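Local coordinates for insecticidal crystal protein Cry7Cal (PDB 5ZI1) that acts as an insecticidal toxin against Locusta migratoria manilensis, probably by binding gut receptors and opening membrane pores as related three-domain delta endotoxins do, at residues G34-L39 with S95-W100; E42-L47 with N88-Y93; V118-L123 with L152-N157; F233-A238 with M243-E248; G494-I499 with E555-S560. All coordinates share one frame; numbering follows the deposited sequence.

Contact 1: residues G34-L39 with S95-W100; sequences GGIIGL and SALEAW
Ile37, which presses its side chain against Leu97 and Glu98, has its carbonyl O hydrogen-bonded to Thr41 OG1, a hydroxyl shared between two neighbouring carbonyls, Ile37 O and Gly38 O. The two segments belong to helices 33-47 and 73-101 of the N-terminal helical bundle of a three-domain Cry toxin. They run nearly antiparallel, with the short axes at 156° and 10.1 Å apart at their closest. Ile37 does most of the work. Its CG1 lies opposite the carbonyl carbon and beside the backbone N (chi1 -74°), and with chi2 extended the CD1 methyl is carried straight out to the facing helix. There CD1 lands 3.6 Å from Glu98 CA, with CB and CG of the same glutamate close behind. The two side chains cross at about a right angle, and the extended chain of Glu98 carries its carboxylate outward to an exposed position. Nearer the root, Ile37 CG1 stands 4.2 Å from Leu97 CG. One residue earlier, Ile36 faces the same leucine but splits its branches. CD1 heads off to pack on Phe153 of helix 141-165, while CG2 turns to Leu97. Leu97 reaches on to Trp165 of that same helix, so both residues link this helix pair to a third. The last link across the interface is between methyls, Ile36 CG2 to Leu97 CD2 at 3.8 Å.

Contact 2: residues E42-L47 with N88-Y93; sequences EVLRLL and NALEGY
Leu44 meets the facing helix through a single methyl: its CD2 sits 3.6 Å from Leu90 CB, so it leans on the root of that leucine and not on its branches. The two side chains approach at a slant. The same methyl also rests over the start of the next residue, 4.2 Å from Glu91 N and 4.3 Å from Glu91 CG. Leu44 is put there by a first torsion that sets CG opposite its carbonyl carbon (chi1 -59°). Of the Glu91 side chain, the aliphatic part near CG is what the methyl meets. Its carboxylate is engaged one turn back along its own helix, where OE2 forms a salt bridge with Arg87 NH2, and a long, weak ion pair with Lys51 adds a second positive charge. The segments lie on helices 33-47 and 73-101 of the N-terminal helical domain, the bundle that in Cry toxins is linked to pore formation, and this is a partly buried seam between two of its helices. Further out, other residues of both segments turn to different neighbours. Val43 and Leu47 pack on Leu150 of helix 141-165, and Val43 also meets Phe24 of helix 13-26. On the partner helix, Tyr93 packs on Phe117 of helix 107-127, and its hydroxyl is hydrogen-bonded to Asn157 OD1.

Contact 3: residues V118-L123 with L152-N157; sequences VSTENL and LFLLKN
Successive antiparallel helices, 107-127 and 141-165, meet here through Thr120 and Glu121 on one side and Leu154 and Leu155 on the other. Their short axes are inclined at 156° and approach to 10.4 Å. Leu154 CD2 settles between the two residues of the first helix, 3.8 Å from Thr120 CG2 and also 3.8 Å from Glu121 CA. The methyl of Thr120 faces the leucine, while its OG1 is turned back to hydrogen-bond Arg116 O in its own helix. In the delta endotoxin helical domain the helix equivalent to 141-165 is the core around which the others gather. Leu154 fits that role, since it also packs on Tyr93 of helix 73-101. Glu121 is the unusual member, a buried acid lying over leucine. A bend at chi2 (-81°) takes the chain across Leu155, bringing Glu121 CG to 3.6 Å from Leu155 CD2 and Glu121 OE2 to 3.7 Å from the same methyl. Two groups take up the carboxylate: OE2 hydrogen-bonds with His151 NE2, and OE1 forms a salt bridge with Lys125 NZ. Those partners, one on each helix, probably help to keep the acid ionised. Beyond Leu155, Tyr182 of helix 169-202 packs against the leucine.

Contact 4: residues F233-A238 with M243-E248; sequences FPIYDA and METVTE
Ile235 and Thr247 point their ends at each other, Ile235 CD1 meeting Thr247 CG2 tip to tip at 3.4 Å. That is tighter than usual for two methyls, and the exact distance is doubtful, but the pairing is plain. Both side chains are turned for it. Ile235 swings CG1 opposite its carbonyl carbon (chi1 -69°) and then extends through chi2, so CD1 is its farthest point. Thr247 takes a first torsion of 61°, which tucks OG1 between the backbone N and the carbonyl carbon and leaves the methyl to face the isoleucine. The second branch of Ile235 meets the other threonine, with Ile235 CG2 lying 4.3 Å from Thr245 CB. Thr245 is turned differently, and its OG1 donates a hydrogen bond to Met243 O, 2.9 Å long. The hydroxyl lies in the carbonyl plane with a C=O...O angle of 157°, which fixes the rotation of this side chain. Thr245 and Thr247 face Ile235 because alternate residues of an extended chain share a side; Val246 between them turns away. The contact closes the turn by which the chain leaves the N-terminal helical domain. On one side, Phe233 and Tyr236 pack on Leu152 of helix 141-165, and Phe233 reaches Val183 of helix 169-202. On the other, strand 245-246 runs parallel to strand 468-472, with Val246 backbone-bonded to Ile468 and Gln470, so it joins the sheet of the C-terminal domain.

Contact 5: residues G494-I499 with E555-S560; sequences GPILKI and EALKYS
The ring of Tyr559 comes at Ile496 with its hydroxyl end, while Arg527 makes a cation-pi contact with the aromatic system. Tyr559 OH lies 3.2 Å from Ile496 CD1 and 4.1 Å from Ile496 CG2, so the tyrosine hydroxyl and the isoleucine approach from opposite directions. This is plain packing, tight for an oxygen and a methyl, and the exact distance should not be leaned on. Ile496 reaches out in an uncommon way: CG1 sits between its own backbone N and carbonyl carbon (chi1 63°), and an extended chi2 pushes CD1 forward. The same CD1 also meets Leu557 tip to tip, 3.8 Å from Leu557 CD2. The fold is the beta sandwich of the third Cry domain. Strand 496-500 lies between strands 484-487 and 589-599, both antiparallel to it, and the partner residues come from the loop that leads into strand 560-571. Leu557 packs on Tyr591 of strand 589-599 besides, and so spans two neighbouring strands from the loop. The loop is tied by Lys558 O to Thr550 OG1, and Ser560 pairs through its backbone with Tyr528.

Overall arrangement
From the N terminus, helix 33-47 turns back through 54-67 onto helix 73-101. Contact 1 closes the longer loop, and contact 2 lies within it, 11 Å away between centres on the same helix pair. Contact 3 comes next, closing a shorter loop between helices 107-127 and 141-165. It touches contacts 1 and 2, so these three bind one bundle. Contact 4 follows in series where the helices give way to strand 245-246; it closes the tightest loop, four residues between its segments, and touches contact 3. Contact 5 closes a loop within the C-terminal domain, about 6 Å from contact 4 at the nearest atoms. No loops cross; contacts 4 and 5 reach the same sheet.

Contact 1: residues G34-L39 with S95-W100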
# COMPACT_ATOMS: atom_id res chain seq x y z
N GLY A 34 -14.31 24.41 -4.41
CA GLY A 34 -15.46 23.59 -4.76
C GLY A 34 -15.17 22.10 -4.66
O GLY A 34 -15.95 21.34 -4.10
N GLY A 35 -14.03 21.68 -5.21
CA GLY A 35 -13.64 20.29 -5.06
C GLY A 35 -13.34 19.92 -3.62
O GLY A 35 -13.72 18.83 -3.16
N ILE A 36 -12.65 20.80 -2.89
CA ILE A 36 -12.39 20.57 -1.47
C ILE A 36 -13.69 20.32 -0.72
O ILE A 36 -13.77 19.45 0.15
CB ILE A 36 -11.61 21.75 -0.87
CG1 ILE A 36 -10.12 21.68 -1.24
CG2 ILE A 36 -11.75 21.78 0.64
CD1 ILE A 36 -9.25 20.93 -0.27
N ILE A 37 -14.75 21.07 -1.07
CA ILE A 37 -16.04 20.88 -0.43
C ILE A 37 -16.60 19.50 -0.76
O ILE A 37 -17.14 18.81 0.11
CB ILE A 37 -17.01 22.00 -0.83
CG1 ILE A 37 -16.64 23.31 -0.13
CG2 ILE A 37 -18.46 21.60 -0.51
CD1 ILE A 37 -17.36 24.53 -0.68
N GLY A 38 -16.46 19.07 -2.01
CA GLY A 38 -16.92 17.75 -2.39
C GLY A 38 -16.14 16.64 -1.70
O GLY A 38 -16.71 15.62 -1.31
N LEU A 39 -14.83 16.84 -1.55
CA LEU A 39 -14.03 15.85 -0.82
C LEU A 39 -14.47 15.75 0.63
O LEU A 39 -14.64 14.65 1.17
CB LEU A 39 -12.54 16.20 -0.91
CG LEU A 39 -11.68 15.21 -0.14
CD1 LEU A 39 -11.88 13.83 -0.71
CD2 LEU A 39 -10.21 15.56 -0.16
N SER A 95 -19.63 23.52 6.03
CA SER A 95 -20.76 24.42 5.85
C SER A 95 -20.33 25.88 5.77
O SER A 95 -20.84 26.64 4.94
CB SER A 95 -21.76 24.20 6.98
OG SER A 95 -22.86 25.08 6.88
N ALA A 96 -19.37 26.30 6.62
CA ALA A 96 -18.89 27.68 6.52
C ALA A 96 -17.99 27.87 5.32
O ALA A 96 -17.99 28.95 4.72
CB ALA A 96 -18.14 28.10 7.79
N LEU A 97 -17.21 26.85 4.97
CA LEU A 97 -16.42 26.93 3.74
C LEU A 97 -17.32 27.10 2.52
O LEU A 97 -16.98 27.81 1.58
CB LEU A 97 -15.54 25.69 3.60
CG LEU A 97 -14.49 25.76 2.49
CD1 LEU A 97 -13.65 27.04 2.62
CD2 LEU A 97 -13.60 24.53 2.54
N GLU A 98 -18.49 26.46 2.54
CA GLU A 98 -19.40 26.57 1.41
C GLU A 98 -20.05 27.94 1.35
O GLU A 98 -20.13 28.55 0.27
CB GLU A 98 -20.46 25.47 1.49
CG GLU A 98 -21.16 25.21 0.18
CD GLU A 98 -21.92 23.89 0.19
OE1 GLU A 98 -22.39 23.48 -0.89
OE2 GLU A 98 -22.02 23.27 1.28
N ALA A 99 -20.51 28.45 2.49
CA ALA A 99 -21.11 29.78 2.53
C ALA A 99 -20.13 30.84 2.05
O ALA A 99 -20.52 31.81 1.38
CB ALA A 99 -21.59 30.11 3.94
N TRP A 100 -18.85 30.69 2.38
CA TRP A 100 -17.88 31.69 1.96
C TRP A 100 -17.58 31.56 0.47
O TRP A 100 -17.49 32.57 -0.25
CB TRP A 100 -16.59 31.57 2.78
CG TRP A 100 -15.41 32.21 2.08
CD1 TRP A 100 -15.15 33.54 1.95
CD2 TRP A 100 -14.34 31.53 1.40
NE1 TRP A 100 -13.99 33.74 1.24
CE2 TRP A 100 -13.48 32.52 0.89
CE3 TRP A 100 -14.04 30.19 1.18
CZ2 TRP A 100 -12.34 32.20 0.16
CZ3 TRP A 100 -12.90 29.88 0.46
CH2 TRP A 100 -12.06 30.87 -0.04

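Contact 2: residues E42-L47 with N88-Y93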
# COMPACT_ATOMS: atom_id res chain seq x y z
N GLU A 42 -17.92 14.05 0.80
CA GLU A 42 -17.64 12.64 0.51
C GLU A 42 -17.02 11.94 1.71
O GLU A 42 -17.44 10.85 2.10
CB GLU A 42 -16.69 12.58 -0.69
CG GLU A 42 -16.83 11.39 -1.61
CD GLU A 42 -16.20 11.65 -2.99
OE1 GLU A 42 -15.60 12.74 -3.20
OE2 GLU A 42 -16.31 10.77 -3.86
N VAL A 43 -16.00 12.57 2.32
CA VAL A 43 -15.21 11.94 3.37
C VAL A 43 -16.02 11.81 4.65
O VAL A 43 -15.90 10.82 5.38
CB VAL A 43 -13.91 12.73 3.59
CG1 VAL A 43 -13.34 12.49 4.99
CG2 VAL A 43 -12.88 12.33 2.55
N LEU A 44 -16.87 12.79 4.95
CA LEU A 44 -17.66 12.63 6.15
C LEU A 44 -18.68 11.51 6.00
O LEU A 44 -18.94 10.79 6.97
CB LEU A 44 -18.35 13.93 6.55
CG LEU A 44 -17.44 15.13 6.83
CD1 LEU A 44 -17.92 16.32 6.04
CD2 LEU A 44 -17.42 15.45 8.30
N ARG A 45 -19.25 11.32 4.81
CA ARG A 45 -20.17 10.20 4.64
C ARG A 45 -19.46 8.87 4.78
O ARG A 45 -20.01 7.93 5.37
CB ARG A 45 -20.89 10.30 3.30
CG ARG A 45 -22.03 11.30 3.34
CD ARG A 45 -22.42 11.81 1.98
NE ARG A 45 -23.33 12.94 2.07
CZ ARG A 45 -23.80 13.62 1.02
NH1 ARG A 45 -23.43 13.27 -0.21
NH2 ARG A 45 -24.63 14.64 1.20
N LEU A 46 -18.22 8.77 4.29
CA LEU A 46 -17.49 7.51 4.42
C LEU A 46 -17.14 7.23 5.87
O LEU A 46 -17.38 6.12 6.36
CB LEU A 46 -16.22 7.53 3.58
CG LEU A 46 -16.43 7.20 2.11
CD1 LEU A 46 -15.13 7.42 1.35
CD2 LEU A 46 -16.93 5.75 2.01
N LEU A 47 -16.58 8.23 6.57
CA LEU A 47 -16.05 8.01 7.91
C LEU A 47 -17.15 8.00 8.97
O LEU A 47 -17.00 7.34 10.00
CB LEU A 47 -15.00 9.08 8.24
CG LEU A 47 -13.61 8.91 7.61
CD1 LEU A 47 -12.70 10.13 7.83
CD2 LEU A 47 -12.95 7.67 8.16
N ASN A 88 -18.94 16.89 14.14
CA ASN A 88 -19.73 18.11 14.11
C ASN A 88 -18.88 19.34 13.78
O ASN A 88 -19.40 20.31 13.21
CB ASN A 88 -20.48 18.30 15.44
CG ASN A 88 -21.75 17.43 15.50
OD1 ASN A 88 -22.76 17.73 14.85
ND2 ASN A 88 -21.68 16.33 16.26
N ALA A 89 -17.58 19.32 14.11
CA ALA A 89 -16.80 20.52 13.81
C ALA A 89 -16.45 20.56 12.33
O ALA A 89 -16.53 21.61 11.70
CB ALA A 89 -15.55 20.59 14.70
N LEU A 90 -16.08 19.41 11.77
CA LEU A 90 -15.89 19.36 10.32
C LEU A 90 -17.17 19.73 9.58
O LEU A 90 -17.13 20.51 8.61
CB LEU A 90 -15.40 17.98 9.90
CG LEU A 90 -13.97 17.70 10.33
CD1 LEU A 90 -13.66 16.21 10.17
CD2 LEU A 90 -13.00 18.55 9.50
N GLU A 91 -18.31 19.19 10.00
CA GLU A 91 -19.57 19.58 9.38
C GLU A 91 -19.73 21.09 9.39
O GLU A 91 -19.98 21.70 8.35
CB GLU A 91 -20.77 18.93 10.09
CG GLU A 91 -20.91 17.44 9.90
CD GLU A 91 -22.04 16.82 10.76
OE1 GLU A 91 -22.81 17.59 11.40
OE2 GLU A 91 -22.13 15.57 10.81
N GLY A 92 -19.55 21.70 10.56
CA GLY A 92 -19.64 23.15 10.66
C GLY A 92 -18.60 23.88 9.84
O GLY A 92 -18.85 24.98 9.35
N TYR A 93 -17.41 23.29 9.69
CA TYR A 93 -16.39 23.95 8.88
C TYR A 93 -16.75 23.89 7.39
O TYR A 93 -16.71 24.92 6.70
CB TYR A 93 -15.01 23.34 9.15
CG TYR A 93 -13.97 23.80 8.14
CD1 TYR A 93 -13.35 25.05 8.26
CD2 TYR A 93 -13.65 23.01 7.04
CE1 TYR A 93 -12.42 25.48 7.31
CE2 TYR A 93 -12.72 23.42 6.11
CZ TYR A 93 -12.11 24.64 6.23
OH TYR A 93 -11.19 25.01 5.25

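Contact 3: residues V118-L123 with L152-N157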
# COMPACT_ATOMS: atom_id res chain seq x y z
N VAL A 118 -9.95 27.58 12.76
CA VAL A 118 -9.02 27.49 13.90
C VAL A 118 -9.69 26.78 15.06
O VAL A 118 -9.03 26.03 15.79
CB VAL A 118 -8.47 28.88 14.30
CG1 VAL A 118 -7.92 29.63 13.08
CG2 VAL A 118 -9.52 29.71 14.99
N SER A 119 -11.00 26.94 15.24
CA SER A 119 -11.65 26.16 16.28
C SER A 119 -11.64 24.67 15.95
O SER A 119 -11.50 23.84 16.85
CB SER A 119 -13.08 26.65 16.53
OG SER A 119 -13.89 26.51 15.37
N THR A 120 -11.77 24.31 14.66
CA THR A 120 -11.78 22.87 14.33
C THR A 120 -10.37 22.30 14.41
O THR A 120 -10.18 21.17 14.88
CB THR A 120 -12.37 22.62 12.94
OG1 THR A 120 -13.74 23.02 12.91
CG2 THR A 120 -12.30 21.15 12.58
N GLU A 121 -9.37 23.08 14.00
CA GLU A 121 -7.99 22.60 14.05
C GLU A 121 -7.51 22.46 15.49
O GLU A 121 -6.74 21.55 15.79
CB GLU A 121 -7.09 23.55 13.24
CG GLU A 121 -5.74 22.95 12.86
CD GLU A 121 -4.71 23.01 14.00
OE1 GLU A 121 -4.77 23.98 14.79
OE2 GLU A 121 -3.86 22.09 14.09
N ASN A 122 -7.98 23.33 16.39
CA ASN A 122 -7.69 23.16 17.80
C ASN A 122 -8.34 21.89 18.35
O ASN A 122 -7.73 21.22 19.19
CB ASN A 122 -8.14 24.40 18.59
CG ASN A 122 -7.14 25.58 18.47
OD1 ASN A 122 -5.97 25.40 18.11
ND2 ASN A 122 -7.60 26.78 18.78
N LEU A 123 -9.53 21.52 17.87
CA LEU A 123 -10.12 20.27 18.33
C LEU A 123 -9.21 19.09 18.02
O LEU A 123 -9.03 18.20 18.86
CB LEU A 123 -11.51 20.04 17.73
CG LEU A 123 -12.30 18.88 18.38
CD1 LEU A 123 -12.25 19.02 19.90
CD2 LEU A 123 -13.75 18.83 17.93
N LEU A 152 -4.09 16.56 9.03
CA LEU A 152 -3.12 17.03 8.04
C LEU A 152 -3.82 17.66 6.84
O LEU A 152 -3.38 18.71 6.33
CB LEU A 152 -2.23 15.87 7.59
CG LEU A 152 -1.33 15.41 8.73
CD1 LEU A 152 -0.50 14.22 8.31
CD2 LEU A 152 -0.46 16.58 9.13
N PHE A 153 -4.90 17.02 6.39
CA PHE A 153 -5.65 17.53 5.25
C PHE A 153 -6.35 18.83 5.59
O PHE A 153 -6.39 19.76 4.77
CB PHE A 153 -6.67 16.49 4.80
CG PHE A 153 -7.68 17.02 3.85
CD1 PHE A 153 -7.29 17.46 2.59
CD2 PHE A 153 -9.01 17.12 4.20
CE1 PHE A 153 -8.21 17.97 1.70
CE2 PHE A 153 -9.94 17.63 3.31
CZ PHE A 153 -9.54 18.06 2.07
N LEU A 154 -6.94 18.92 6.78
CA LEU A 154 -7.53 20.18 7.22
C LEU A 154 -6.48 21.30 7.23
O LEU A 154 -6.79 22.44 6.88
CB LEU A 154 -8.14 20.02 8.60
CG LEU A 154 -8.73 21.33 9.14
CD1 LEU A 154 -9.90 21.70 8.31
CD2 LEU A 154 -9.09 21.27 10.63
N LEU A 155 -5.25 20.99 7.64
CA LEU A 155 -4.24 22.03 7.74
C LEU A 155 -3.88 22.57 6.37
O LEU A 155 -3.56 23.76 6.23
CB LEU A 155 -3.00 21.50 8.48
CG LEU A 155 -3.14 21.44 10.01
CD1 LEU A 155 -2.16 20.48 10.68
CD2 LEU A 155 -2.99 22.88 10.55
N LYS A 156 -3.98 21.72 5.34
CA LYS A 156 -3.77 22.18 3.97
C LYS A 156 -4.69 23.35 3.63
O LYS A 156 -4.31 24.26 2.89
CB LYS A 156 -3.99 21.02 2.99
CG LYS A 156 -3.86 21.41 1.52
CD LYS A 156 -3.97 20.20 0.59
CE LYS A 156 -4.07 20.61 -0.87
NZ LYS A 156 -3.76 19.50 -1.81
N ASN A 157 -5.92 23.34 4.16
CA ASN A 157 -6.87 24.39 3.81
C ASN A 157 -6.31 25.78 4.14
O ASN A 157 -6.55 26.74 3.39
CB ASN A 157 -8.20 24.15 4.52
CG ASN A 157 -9.02 23.01 3.88
OD1 ASN A 157 -10.25 23.07 3.84
ND2 ASN A 157 -8.34 21.97 3.40

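Contact 4: residues F233-A238 with M243-E248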
# COMPACT_ATOMS: atom_id res chain seq x y z
N PHE A 233 0.56 11.82 3.43
CA PHE A 233 0.85 12.87 4.41
C PHE A 233 1.74 13.98 3.86
O PHE A 233 1.34 15.15 3.94
CB PHE A 233 1.43 12.25 5.69
CG PHE A 233 0.41 11.48 6.52
CD1 PHE A 233 -0.88 11.29 6.07
CD2 PHE A 233 0.76 10.97 7.76
CE1 PHE A 233 -1.80 10.60 6.83
CE2 PHE A 233 -0.15 10.30 8.54
CZ PHE A 233 -1.43 10.10 8.07
N PRO A 234 2.91 13.70 3.27
CA PRO A 234 3.69 14.81 2.68
C PRO A 234 3.01 15.48 1.50
O PRO A 234 3.30 16.64 1.22
CB PRO A 234 5.00 14.13 2.25
CG PRO A 234 4.97 12.75 2.86
CD PRO A 234 3.54 12.40 2.98
N ILE A 235 2.12 14.79 0.77
CA ILE A 235 1.45 15.45 -0.35
C ILE A 235 0.47 16.52 0.11
O ILE A 235 0.13 17.42 -0.66
CB ILE A 235 0.80 14.38 -1.25
CG1 ILE A 235 1.90 13.58 -1.93
CG2 ILE A 235 -0.11 14.99 -2.31
CD1 ILE A 235 1.47 12.28 -2.41
N TYR A 236 0.04 16.50 1.39
CA TYR A 236 -0.81 17.58 1.85
C TYR A 236 -0.03 18.89 2.01
O TYR A 236 -0.64 19.92 2.35
CB TYR A 236 -1.48 17.23 3.18
CG TYR A 236 -2.44 16.06 3.15
CD1 TYR A 236 -3.30 15.86 2.09
CD2 TYR A 236 -2.47 15.15 4.19
CE1 TYR A 236 -4.17 14.79 2.08
CE2 TYR A 236 -3.32 14.07 4.19
CZ TYR A 236 -4.17 13.89 3.13
OH TYR A 236 -5.03 12.82 3.12
N ASP A 237 1.28 18.85 1.79
CA ASP A 237 2.14 20.03 1.75
C ASP A 237 1.85 20.78 0.46
O ASP A 237 2.38 20.43 -0.61
CB ASP A 237 3.60 19.60 1.85
CG ASP A 237 4.59 20.75 1.80
OD1 ASP A 237 4.21 21.87 1.39
OD2 ASP A 237 5.77 20.52 2.14
N ALA A 238 1.00 21.80 0.54
CA ALA A 238 0.54 22.49 -0.66
C ALA A 238 1.61 23.35 -1.32
O ALA A 238 1.41 23.79 -2.45
CB ALA A 238 -0.67 23.36 -0.34
N MET A 243 -0.11 21.36 -7.23
CA MET A 243 -1.13 20.90 -8.17
C MET A 243 -1.33 19.40 -8.04
O MET A 243 -0.62 18.70 -7.31
CB MET A 243 -0.79 21.30 -9.61
CG MET A 243 0.42 20.61 -10.21
SD MET A 243 1.17 21.63 -11.51
CE MET A 243 -0.23 22.62 -12.07
N GLU A 244 -2.35 18.92 -8.76
CA GLU A 244 -2.74 17.52 -8.72
C GLU A 244 -1.54 16.61 -8.93
O GLU A 244 -0.70 16.85 -9.79
CB GLU A 244 -3.81 17.25 -9.77
CG GLU A 244 -5.01 18.16 -9.60
CD GLU A 244 -6.02 18.01 -10.72
OE1 GLU A 244 -5.86 17.07 -11.53
OE2 GLU A 244 -6.98 18.82 -10.78
N THR A 245 -1.45 15.59 -8.09
CA THR A 245 -0.29 14.72 -7.97
C THR A 245 -0.79 13.30 -8.08
O THR A 245 -1.77 12.94 -7.43
CB THR A 245 0.42 14.92 -6.61
OG1 THR A 245 0.74 16.31 -6.42
CG2 THR A 245 1.69 14.09 -6.54
N VAL A 246 -0.12 12.49 -8.89
CA VAL A 246 -0.56 11.12 -9.15
C VAL A 246 0.41 10.18 -8.46
O VAL A 246 1.62 10.19 -8.75
CB VAL A 246 -0.64 10.83 -10.66
CG1 VAL A 246 -1.00 9.36 -10.88
CG2 VAL A 246 -1.68 11.74 -11.29
N THR A 247 -0.11 9.34 -7.57
CA THR A 247 0.72 8.47 -6.75
C THR A 247 0.32 7.01 -6.89
O THR A 247 -0.79 6.67 -7.32
CB THR A 247 0.63 8.90 -5.30
OG1 THR A 247 -0.74 8.77 -4.90
CG2 THR A 247 1.02 10.37 -5.19
N GLU A 248 1.26 6.13 -6.51
CA GLU A 248 1.06 4.69 -6.59
C GLU A 248 1.53 4.03 -5.30
O GLU A 248 2.55 4.44 -4.74
CB GLU A 248 1.81 4.08 -7.78
CG GLU A 248 1.77 4.88 -9.07
CD GLU A 248 2.33 4.09 -10.26
OE1 GLU A 248 3.42 3.48 -10.10
OE2 GLU A 248 1.67 4.05 -11.33

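Contact 5: residues G494-I499 with E555-S560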
# COMPACT_ATOMS: atom_id res chain seq x y z
N GLY A 494 5.54 1.44 -0.26
CA GLY A 494 6.19 0.42 -1.04
C GLY A 494 7.67 0.46 -0.78
O GLY A 494 8.14 1.27 0.02
N PRO A 495 8.44 -0.41 -1.42
CA PRO A 495 9.89 -0.45 -1.16
C PRO A 495 10.61 0.72 -1.82
O PRO A 495 10.04 1.47 -2.62
CB PRO A 495 10.33 -1.80 -1.72
CG PRO A 495 9.25 -2.20 -2.66
CD PRO A 495 7.99 -1.58 -2.18
N ILE A 496 11.89 0.87 -1.46
CA ILE A 496 12.71 1.99 -1.88
C ILE A 496 14.07 1.45 -2.30
O ILE A 496 14.42 0.30 -2.03
CB ILE A 496 12.86 3.06 -0.78
CG1 ILE A 496 13.58 2.48 0.44
CG2 ILE A 496 11.50 3.64 -0.39
CD1 ILE A 496 13.78 3.47 1.55
N LEU A 497 14.86 2.30 -2.97
CA LEU A 497 16.21 1.93 -3.36
C LEU A 497 17.22 2.38 -2.31
O LEU A 497 17.13 3.49 -1.78
CB LEU A 497 16.59 2.56 -4.70
CG LEU A 497 15.84 2.09 -5.95
CD1 LEU A 497 16.73 2.17 -7.18
CD2 LEU A 497 15.32 0.69 -5.77
N LYS A 498 18.20 1.51 -2.03
CA LYS A 498 19.31 1.81 -1.14
C LYS A 498 20.61 1.73 -1.93
O LYS A 498 21.03 0.63 -2.32
CB LYS A 498 19.34 0.86 0.05
CG LYS A 498 20.42 1.18 1.05
CD LYS A 498 20.36 0.21 2.20
CE LYS A 498 21.43 -0.87 2.08
NZ LYS A 498 22.56 -0.62 3.04
N ILE A 499 21.26 2.87 -2.13
CA ILE A 499 22.50 2.94 -2.89
C ILE A 499 23.66 3.17 -1.91
O ILE A 499 23.62 4.10 -1.10
CB ILE A 499 22.45 4.06 -3.94
CG1 ILE A 499 21.14 4.00 -4.72
CG2 ILE A 499 23.64 3.97 -4.90
CD1 ILE A 499 20.79 5.31 -5.36
N GLU A 555 20.75 6.15 11.81
CA GLU A 555 19.52 6.65 12.41
C GLU A 555 18.35 6.48 11.43
O GLU A 555 18.48 5.90 10.35
CB GLU A 555 19.70 8.11 12.85
CG GLU A 555 19.63 9.13 11.74
CD GLU A 555 20.23 10.48 12.13
OE1 GLU A 555 20.00 11.46 11.38
OE2 GLU A 555 20.93 10.57 13.16
N ALA A 556 17.19 6.95 11.85
CA ALA A 556 15.99 6.78 11.04
C ALA A 556 16.13 7.56 9.73
O ALA A 556 16.79 8.61 9.67
CB ALA A 556 14.75 7.25 11.80
N LEU A 557 15.51 7.04 8.68
CA LEU A 557 15.57 7.74 7.41
C LEU A 557 14.82 9.05 7.53
O LEU A 557 13.77 9.13 8.17
CB LEU A 557 15.00 6.88 6.28
CG LEU A 557 16.04 6.00 5.58
CD1 LEU A 557 16.58 4.94 6.51
CD2 LEU A 557 15.46 5.36 4.33
N LYS A 558 15.38 10.10 6.96
CA LYS A 558 14.73 11.40 6.92
C LYS A 558 14.89 11.93 5.51
O LYS A 558 15.99 11.93 4.97
CB LYS A 558 15.35 12.33 7.97
N TYR A 559 13.78 12.34 4.90
CA TYR A 559 13.73 12.64 3.48
C TYR A 559 13.69 14.14 3.24
O TYR A 559 13.02 14.88 3.95
CB TYR A 559 12.49 12.02 2.82
CG TYR A 559 12.55 10.53 2.69
CD1 TYR A 559 13.29 9.94 1.67
CD2 TYR A 559 11.85 9.70 3.58
CE1 TYR A 559 13.35 8.56 1.55
CE2 TYR A 559 11.90 8.32 3.45
CZ TYR A 559 12.65 7.76 2.44
OH TYR A 559 12.72 6.41 2.32
N SER A 560 14.37 14.57 2.18
CA SER A 560 14.03 15.86 1.59
C SER A 560 13.89 15.71 0.08
O SER A 560 13.73 14.60 -0.43
CB SER A 560 15.08 16.92 1.96
OG SER A 560 16.38 16.41 1.73